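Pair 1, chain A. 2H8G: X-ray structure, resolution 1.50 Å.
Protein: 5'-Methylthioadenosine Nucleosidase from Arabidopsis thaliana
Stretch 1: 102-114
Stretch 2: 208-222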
# COMPACT_ATOMS: atom_id res chain seq x y z
N SER A 102 -9.69 -4.88 -8.58
CA SER A 102 -9.91 -5.06 -10.01
C SER A 102 -9.67 -6.50 -10.44
O SER A 102 -10.41 -7.03 -11.28
CB SER A 102 -9.00 -4.12 -10.81
OG SER A 102 -9.30 -2.77 -10.51
N ILE A 103 -8.64 -7.13 -9.88
CA ILE A 103 -8.33 -8.51 -10.23
C ILE A 103 -9.45 -9.44 -9.77
O ILE A 103 -9.91 -10.30 -10.52
CB ILE A 103 -7.02 -8.98 -9.57
CG1 ILE A 103 -5.83 -8.27 -10.24
CG2 ILE A 103 -6.87 -10.50 -9.70
CD1 ILE A 103 -4.50 -8.56 -9.58
N GLN A 104 -9.90 -9.26 -8.53
CA GLN A 104 -10.96 -10.12 -7.99
C GLN A 104 -12.32 -9.93 -8.64
O GLN A 104 -13.08 -10.88 -8.78
CB GLN A 104 -11.07 -9.92 -6.47
CG GLN A 104 -9.89 -10.52 -5.72
CD GLN A 104 -10.15 -10.69 -4.23
OE1 GLN A 104 -9.54 -11.54 -3.58
NE2 GLN A 104 -11.04 -9.86 -3.69
N ALA A 105 -12.62 -8.70 -9.06
CA ALA A 105 -13.90 -8.43 -9.69
C ALA A 105 -13.91 -8.61 -11.21
O ALA A 105 -14.86 -9.16 -11.77
CB ALA A 105 -14.36 -7.02 -9.35
N LEU A 106 -12.84 -8.16 -11.87
CA LEU A 106 -12.76 -8.23 -13.33
C LEU A 106 -12.05 -9.45 -13.91
O LEU A 106 -12.19 -9.74 -15.10
CB LEU A 106 -12.10 -6.94 -13.85
CG LEU A 106 -12.71 -5.65 -13.28
CD1 LEU A 106 -12.01 -4.44 -13.90
CD2 LEU A 106 -14.21 -5.60 -13.56
N LYS A 107 -11.28 -10.16 -13.09
CA LYS A 107 -10.56 -11.36 -13.51
C LYS A 107 -9.89 -11.20 -14.88
O LYS A 107 -10.16 -11.95 -15.82
CB LYS A 107 -11.53 -12.54 -13.53
CG LYS A 107 -12.34 -12.66 -12.24
CD LYS A 107 -13.33 -13.80 -12.28
CE LYS A 107 -14.32 -13.70 -11.13
NZ LYS A 107 -15.19 -12.49 -11.27
N PRO A 108 -8.99 -10.21 -15.00
CA PRO A 108 -8.28 -9.95 -16.26
C PRO A 108 -7.25 -11.03 -16.58
O PRO A 108 -6.82 -11.78 -15.70
CB PRO A 108 -7.63 -8.60 -15.99
CG PRO A 108 -7.29 -8.69 -14.55
CD PRO A 108 -8.55 -9.28 -13.95
N ASP A 109 -6.87 -11.12 -17.85
CA ASP A 109 -5.87 -12.09 -18.27
C ASP A 109 -4.49 -11.48 -18.05
O ASP A 109 -3.52 -12.19 -17.80
CB ASP A 109 -6.03 -12.42 -19.76
CG ASP A 109 -7.37 -13.05 -20.08
OD1 ASP A 109 -7.69 -14.09 -19.46
OD2 ASP A 109 -8.09 -12.51 -20.94
N ILE A 110 -4.43 -10.16 -18.13
CA ILE A 110 -3.18 -9.44 -17.96
C ILE A 110 -3.46 -8.02 -17.48
O ILE A 110 -4.49 -7.44 -17.80
CB ILE A 110 -2.41 -9.40 -19.30
CG1 ILE A 110 -1.05 -8.72 -19.13
CG2 ILE A 110 -3.25 -8.70 -20.36
CD1 ILE A 110 -0.10 -8.97 -20.31
N ILE A 111 -2.53 -7.48 -16.69
CA ILE A 111 -2.67 -6.13 -16.16
C ILE A 111 -1.59 -5.25 -16.77
O ILE A 111 -0.46 -5.68 -16.95
CB ILE A 111 -2.47 -6.11 -14.63
CG1 ILE A 111 -3.57 -6.92 -13.95
CG2 ILE A 111 -2.47 -4.67 -14.12
CD1 ILE A 111 -3.27 -7.25 -12.51
N ILE A 112 -1.96 -4.02 -17.12
CA ILE A 112 -0.99 -3.09 -17.67
C ILE A 112 -1.00 -1.86 -16.77
O ILE A 112 -2.03 -1.19 -16.65
CB ILE A 112 -1.34 -2.62 -19.10
CG1 ILE A 112 -1.41 -3.81 -20.05
CG2 ILE A 112 -0.28 -1.61 -19.58
CD1 ILE A 112 -1.82 -3.44 -21.47
N ASN A 113 0.12 -1.57 -16.12
CA ASN A 113 0.24 -0.39 -15.28
C ASN A 113 0.87 0.66 -16.19
O ASN A 113 2.05 0.56 -16.53
CB ASN A 113 1.16 -0.68 -14.08
CG ASN A 113 1.42 0.56 -13.23
OD1 ASN A 113 2.51 0.71 -12.66
ND2 ASN A 113 0.42 1.43 -13.11
N ALA A 114 0.08 1.63 -16.61
CA ALA A 114 0.58 2.68 -17.50
C ALA A 114 0.57 4.01 -16.79
O ALA A 114 -0.38 4.35 -16.09
CB ALA A 114 -0.29 2.75 -18.76
N TYR A 208 3.45 -6.29 -6.78
CA TYR A 208 3.28 -7.10 -5.57
C TYR A 208 1.91 -7.79 -5.58
O TYR A 208 1.82 -9.00 -5.38
CB TYR A 208 3.40 -6.22 -4.33
CG TYR A 208 3.19 -6.99 -3.04
CD1 TYR A 208 4.14 -7.89 -2.59
CD2 TYR A 208 2.01 -6.84 -2.32
CE1 TYR A 208 3.93 -8.64 -1.44
CE2 TYR A 208 1.78 -7.59 -1.16
CZ TYR A 208 2.75 -8.49 -0.73
OH TYR A 208 2.55 -9.23 0.40
N VAL A 209 0.86 -7.02 -5.83
CA VAL A 209 -0.49 -7.58 -5.85
C VAL A 209 -0.70 -8.55 -7.00
O VAL A 209 -1.30 -9.61 -6.83
CB VAL A 209 -1.55 -6.45 -5.95
CG1 VAL A 209 -2.95 -7.05 -6.05
CG2 VAL A 209 -1.44 -5.55 -4.74
N ALA A 210 -0.19 -8.19 -8.18
CA ALA A 210 -0.33 -9.06 -9.35
C ALA A 210 0.34 -10.40 -9.06
O ALA A 210 -0.18 -11.46 -9.45
CB ALA A 210 0.30 -8.41 -10.57
N ASP A 211 1.48 -10.37 -8.38
CA ASP A 211 2.17 -11.62 -8.05
C ASP A 211 1.36 -12.43 -7.04
O ASP A 211 1.25 -13.65 -7.16
CB ASP A 211 3.56 -11.32 -7.49
CG ASP A 211 4.30 -12.59 -7.08
OD1 ASP A 211 4.42 -12.84 -5.86
OD2 ASP A 211 4.75 -13.33 -7.97
N LEU A 212 0.78 -11.76 -6.05
CA LEU A 212 -0.01 -12.46 -5.04
C LEU A 212 -1.17 -13.22 -5.67
O LEU A 212 -1.49 -14.34 -5.24
CB LEU A 212 -0.60 -11.49 -4.01
CG LEU A 212 0.29 -10.82 -2.97
CD1 LEU A 212 -0.60 -10.03 -2.02
CD2 LEU A 212 1.09 -11.87 -2.20
N LEU A 213 -1.79 -12.62 -6.67
CA LEU A 213 -2.93 -13.23 -7.34
C LEU A 213 -2.59 -13.91 -8.66
O LEU A 213 -3.48 -14.26 -9.43
CB LEU A 213 -4.03 -12.18 -7.53
CG LEU A 213 -4.60 -11.65 -6.20
CD1 LEU A 213 -5.60 -10.55 -6.46
CD2 LEU A 213 -5.24 -12.81 -5.43
N LYS A 214 -1.30 -14.09 -8.89
CA LYS A 214 -0.79 -14.75 -10.09
C LYS A 214 -1.35 -14.23 -11.41
O LYS A 214 -1.78 -15.01 -12.26
CB LYS A 214 -1.03 -16.26 -9.98
CG LYS A 214 -0.23 -16.94 -8.88
CD LYS A 214 1.26 -16.89 -9.18
CE LYS A 214 2.05 -17.81 -8.27
NZ LYS A 214 3.51 -17.78 -8.57
N ILE A 215 -1.34 -12.91 -11.58
CA ILE A 215 -1.82 -12.30 -12.81
C ILE A 215 -0.63 -11.63 -13.49
O ILE A 215 0.09 -10.86 -12.87
CB ILE A 215 -2.88 -11.20 -12.52
CG1 ILE A 215 -4.04 -11.79 -11.72
CG2 ILE A 215 -3.39 -10.62 -13.84
CD1 ILE A 215 -4.75 -12.94 -12.41
N PRO A 216 -0.40 -11.94 -14.78
CA PRO A 216 0.72 -11.33 -15.50
C PRO A 216 0.59 -9.81 -15.51
O PRO A 216 -0.51 -9.28 -15.67
CB PRO A 216 0.59 -11.90 -16.91
CG PRO A 216 -0.05 -13.24 -16.67
CD PRO A 216 -1.09 -12.93 -15.62
N VAL A 217 1.70 -9.10 -15.33
CA VAL A 217 1.64 -7.65 -15.35
C VAL A 217 2.76 -7.04 -16.20
O VAL A 217 3.91 -7.48 -16.16
CB VAL A 217 1.69 -7.06 -13.91
CG1 VAL A 217 2.98 -7.46 -13.23
CG2 VAL A 217 1.57 -5.54 -13.97
N VAL A 218 2.38 -6.03 -16.98
CA VAL A 218 3.31 -5.32 -17.85
C VAL A 218 3.24 -3.84 -17.47
O VAL A 218 2.22 -3.38 -16.95
CB VAL A 218 2.92 -5.50 -19.34
CG1 VAL A 218 3.74 -4.56 -20.22
CG2 VAL A 218 3.16 -6.95 -19.75
N PHE A 219 4.32 -3.11 -17.71
CA PHE A 219 4.36 -1.69 -17.38
C PHE A 219 4.74 -0.82 -18.56
O PHE A 219 5.67 -1.14 -19.31
CB PHE A 219 5.38 -1.41 -16.26
CG PHE A 219 5.19 -2.26 -15.04
CD1 PHE A 219 5.64 -3.58 -15.01
CD2 PHE A 219 4.56 -1.75 -13.91
CE1 PHE A 219 5.47 -4.37 -13.88
CE2 PHE A 219 4.38 -2.54 -12.78
CZ PHE A 219 4.83 -3.85 -12.76
N LEU A 220 4.02 0.28 -18.73
CA LEU A 220 4.33 1.25 -19.77
C LEU A 220 4.57 2.52 -18.96
O LEU A 220 3.65 3.05 -18.34
CB LEU A 220 3.15 1.44 -20.72
CG LEU A 220 2.77 0.19 -21.53
CD1 LEU A 220 1.54 0.50 -22.38
CD2 LEU A 220 3.94 -0.24 -22.40
N LYS A 221 5.82 2.98 -18.95
CA LYS A 221 6.17 4.16 -18.17
C LYS A 221 6.77 5.24 -19.06
O LYS A 221 7.81 5.05 -19.68
CB LYS A 221 7.16 3.75 -17.07
CG LYS A 221 6.54 2.78 -16.04
CD LYS A 221 5.58 3.49 -15.10
CE LYS A 221 4.70 2.49 -14.32
NZ LYS A 221 3.95 3.15 -13.21
N ALA A 222 6.07 6.37 -19.12
CA ALA A 222 6.47 7.50 -19.95
C ALA A 222 7.22 8.56 -19.15
O ALA A 222 6.71 9.09 -18.17
CB ALA A 222 5.24 8.10 -20.61
O HOH W 1 1.16 4.12 -11.89

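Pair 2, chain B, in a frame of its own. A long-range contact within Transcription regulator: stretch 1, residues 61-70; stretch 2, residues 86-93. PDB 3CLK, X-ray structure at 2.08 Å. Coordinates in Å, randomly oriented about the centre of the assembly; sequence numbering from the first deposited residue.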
# COMPACT_ATOMS: atom_id res chain seq x y z
N ALA B 61 -11.08 -2.49 20.68
CA ALA B 61 -10.51 -3.83 20.67
C ALA B 61 -10.77 -4.58 21.98
O ALA B 61 -11.06 -5.78 21.98
CB ALA B 61 -9.01 -3.76 20.41
N ILE B 62 -10.66 -3.85 23.09
CA ILE B 62 -10.87 -4.43 24.41
C ILE B 62 -12.35 -4.59 24.75
O ILE B 62 -12.76 -5.61 25.30
CB ILE B 62 -10.20 -3.56 25.49
CG1 ILE B 62 -8.71 -3.41 25.17
CG2 ILE B 62 -10.40 -4.19 26.86
CD1 ILE B 62 -7.99 -2.44 26.07
N GLU B 63 -13.15 -3.57 24.42
CA GLU B 63 -14.58 -3.61 24.69
C GLU B 63 -15.12 -4.99 24.33
O GLU B 63 -15.82 -5.62 25.12
CB GLU B 63 -15.31 -2.54 23.87
CG GLU B 63 -16.23 -1.63 24.69
CD GLU B 63 -15.58 -0.30 25.05
OE1 GLU B 63 -15.49 0.58 24.16
OE2 GLU B 63 -15.15 -0.13 26.21
N ARG B 64 -14.77 -5.45 23.13
CA ARG B 64 -15.21 -6.76 22.66
C ARG B 64 -14.15 -7.79 23.02
O ARG B 64 -12.95 -7.53 22.92
CB ARG B 64 -15.42 -6.74 21.15
CG ARG B 64 -16.27 -7.89 20.63
CD ARG B 64 -17.75 -7.69 20.95
NE ARG B 64 -18.56 -8.84 20.57
CZ ARG B 64 -19.02 -9.75 21.43
NH1 ARG B 64 -18.74 -9.63 22.73
NH2 ARG B 64 -19.74 -10.77 21.00
N PRO B 65 -14.58 -8.98 23.45
CA PRO B 65 -13.65 -10.05 23.84
C PRO B 65 -12.62 -10.42 22.77
O PRO B 65 -12.97 -10.88 21.68
CB PRO B 65 -14.59 -11.21 24.15
CG PRO B 65 -15.82 -10.52 24.66
CD PRO B 65 -15.97 -9.39 23.67
N VAL B 66 -11.35 -10.21 23.09
CA VAL B 66 -10.24 -10.55 22.20
C VAL B 66 -9.19 -11.26 23.04
O VAL B 66 -9.02 -10.95 24.22
CB VAL B 66 -9.60 -9.29 21.56
CG1 VAL B 66 -10.61 -8.60 20.67
CG2 VAL B 66 -9.09 -8.35 22.64
N MSE B 67 -8.50 -12.23 22.45
CA MSE B 67 -7.50 -13.00 23.18
C MSE B 67 -6.13 -12.34 23.19
O MSE B 67 -5.27 -12.69 24.00
CB MSE B 67 -7.40 -14.41 22.59
CG MSE B 67 -6.82 -14.46 21.19
SE MSE B 67 -7.01 -16.22 20.42
CE MSE B 67 -6.00 -17.21 21.74
N GLY B 68 -5.91 -11.40 22.28
CA GLY B 68 -4.63 -10.73 22.22
C GLY B 68 -4.64 -9.53 21.30
O GLY B 68 -5.46 -9.45 20.38
N ILE B 69 -3.74 -8.59 21.54
CA ILE B 69 -3.64 -7.39 20.73
C ILE B 69 -2.23 -7.18 20.19
O ILE B 69 -1.26 -7.23 20.94
CB ILE B 69 -4.04 -6.13 21.53
CG1 ILE B 69 -5.48 -6.29 22.05
CG2 ILE B 69 -3.94 -4.89 20.65
CD1 ILE B 69 -5.95 -5.11 22.88
N LEU B 70 -2.13 -6.96 18.89
CA LEU B 70 -0.85 -6.71 18.24
C LEU B 70 -0.88 -5.26 17.73
O LEU B 70 -1.81 -4.87 17.02
CB LEU B 70 -0.65 -7.67 17.07
CG LEU B 70 -0.63 -9.16 17.44
CD1 LEU B 70 -0.56 -10.01 16.18
CD2 LEU B 70 0.55 -9.44 18.35
N SER B 86 -3.56 -1.95 31.61
CA SER B 86 -4.49 -2.22 32.71
C SER B 86 -5.62 -3.16 32.31
O SER B 86 -6.27 -3.75 33.17
CB SER B 86 -5.09 -0.92 33.22
OG SER B 86 -4.10 -0.13 33.85
N SER B 87 -5.85 -3.31 31.01
CA SER B 87 -6.92 -4.18 30.54
C SER B 87 -6.61 -5.67 30.73
O SER B 87 -7.49 -6.51 30.57
CB SER B 87 -7.21 -3.91 29.06
OG SER B 87 -6.11 -4.32 28.25
N ASP B 88 -5.37 -5.99 31.08
CA ASP B 88 -4.97 -7.38 31.27
C ASP B 88 -5.13 -8.22 30.02
O ASP B 88 -5.40 -9.42 30.10
CB ASP B 88 -5.77 -8.03 32.41
CG ASP B 88 -5.15 -7.78 33.76
OD1 ASP B 88 -3.91 -7.80 33.87
OD2 ASP B 88 -5.92 -7.56 34.73
N VAL B 89 -4.98 -7.59 28.86
CA VAL B 89 -5.07 -8.30 27.59
C VAL B 89 -3.66 -8.49 27.05
O VAL B 89 -2.89 -7.53 26.96
CB VAL B 89 -5.88 -7.49 26.55
CG1 VAL B 89 -5.90 -8.23 25.22
CG2 VAL B 89 -7.31 -7.27 27.05
N PRO B 90 -3.28 -9.73 26.72
CA PRO B 90 -1.94 -9.99 26.19
C PRO B 90 -1.70 -9.07 24.99
O PRO B 90 -2.56 -8.94 24.12
CB PRO B 90 -2.01 -11.46 25.78
CG PRO B 90 -2.99 -12.03 26.75
CD PRO B 90 -4.06 -10.98 26.80
N TYR B 91 -0.54 -8.42 24.94
CA TYR B 91 -0.27 -7.53 23.82
C TYR B 91 1.21 -7.52 23.47
O TYR B 91 2.06 -7.88 24.29
CB TYR B 91 -0.73 -6.10 24.15
CG TYR B 91 0.16 -5.39 25.14
CD1 TYR B 91 1.26 -4.65 24.70
CD2 TYR B 91 -0.06 -5.49 26.51
CE1 TYR B 91 2.13 -4.04 25.60
CE2 TYR B 91 0.81 -4.89 27.43
CZ TYR B 91 1.90 -4.16 26.96
OH TYR B 91 2.77 -3.56 27.85
N CYS B 92 1.51 -7.11 22.24
CA CYS B 92 2.88 -7.04 21.75
C CYS B 92 2.93 -6.04 20.60
O CYS B 92 2.03 -6.01 19.75
CB CYS B 92 3.34 -8.41 21.26
SG CYS B 92 5.11 -8.53 20.85
N PHE B 93 3.97 -5.21 20.58
CA PHE B 93 4.15 -4.22 19.52
C PHE B 93 4.95 -4.85 18.39
O PHE B 93 5.88 -5.63 18.63
CB PHE B 93 4.89 -2.99 20.05
CG PHE B 93 4.05 -2.09 20.92
CD1 PHE B 93 3.76 -2.44 22.23
CD2 PHE B 93 3.54 -0.90 20.41
CE1 PHE B 93 2.98 -1.60 23.04
CE2 PHE B 93 2.77 -0.05 21.20
CZ PHE B 93 2.48 -0.40 22.52

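A recurring way to join two helix-to-strand connections is to lay the strands side by side in parallel and to fill the space beneath the preceding helices and turns with a few branched aliphatic side chains. Pair 1 and pair 2 illustrate how much of this arrangement belongs to the backbone: 14 central residues superpose with an RMSD of 0.7 Å, although many of their side chains differ.

The backbone ladder is the common element. In pair 1, Ile A111 N donates to Pro A216 O (2.9 Å) and Val A218 N donates to Ile A111 O (2.9 Å), so that one isoleucine bonds through both its amide and its carbonyl to residues flanking Val A217, as parallel pairing requires. Pair 2 repeats the pattern at the matched positions, with Ile B69 N to Pro B90 O at 2.9 Å and Cys B92 N to Ile B69 O at 3.1 Å. The matched prolines lack an amide hydrogen, yet their carbonyls serve as acceptors.

The inward-facing positions begin with Ile A103 and Ile B62, whose CA atoms fall 0.3 Å apart. One matched partner differs in size. Ile A103 CG2 meets Leu A213 CD1 at 3.5 Å, whereas at the matching position Ile B62 CD1 approaches the CB of the much smaller Ser B87 at 3.4 Å. A different branch of the isoleucine thus makes the closest approach in each pair.

Ile A215 and Val B89 also point toward the opposing stretch, and each touches both matched isoleucines of stretch 1. Ile A215 touches Ile A103 (CG1 to CG2, 3.7 Å) and Ile A111 (CG2 to CD1, 3.6 Å). Val B89, shorter by one carbon, still reaches both equivalents: its CG2 lies 4.4 Å from Ile B62 CG2, a looser contact, and its CG1 lies 3.7 Å from Ile B69 CG1. Pro A108 and Val B66 border this cluster, the former with CG 4.4 Å from Ile A215 CG2, the latter with CG2 4.1 Å from Val B89 CG1.

Along the strands, Ile A111 and Val A217 share a sheet face (CB to CG2, 4.1 Å), as do Ile B69 and Tyr B91 (CB to CB, 4.2 Å), where the end of the tyrosine leads away. At Ile A110 the side chain packs on Val A218 (CD1 to CG2, 3.9 Å); its match, Gly B68, has no side chain to do this, but the CA-H...O contact is common to both: Ile A110 CA to Pro A216 O is 3.5 Å and Gly B68 CA to Pro B90 O is 3.3 Å. The principle is that a shared backbone frame can carry varied side chains while branched aliphatic residues make matching contacts at Ile A103/Ile B62, Ile A215/Val B89 and Ile A111/Ile B69.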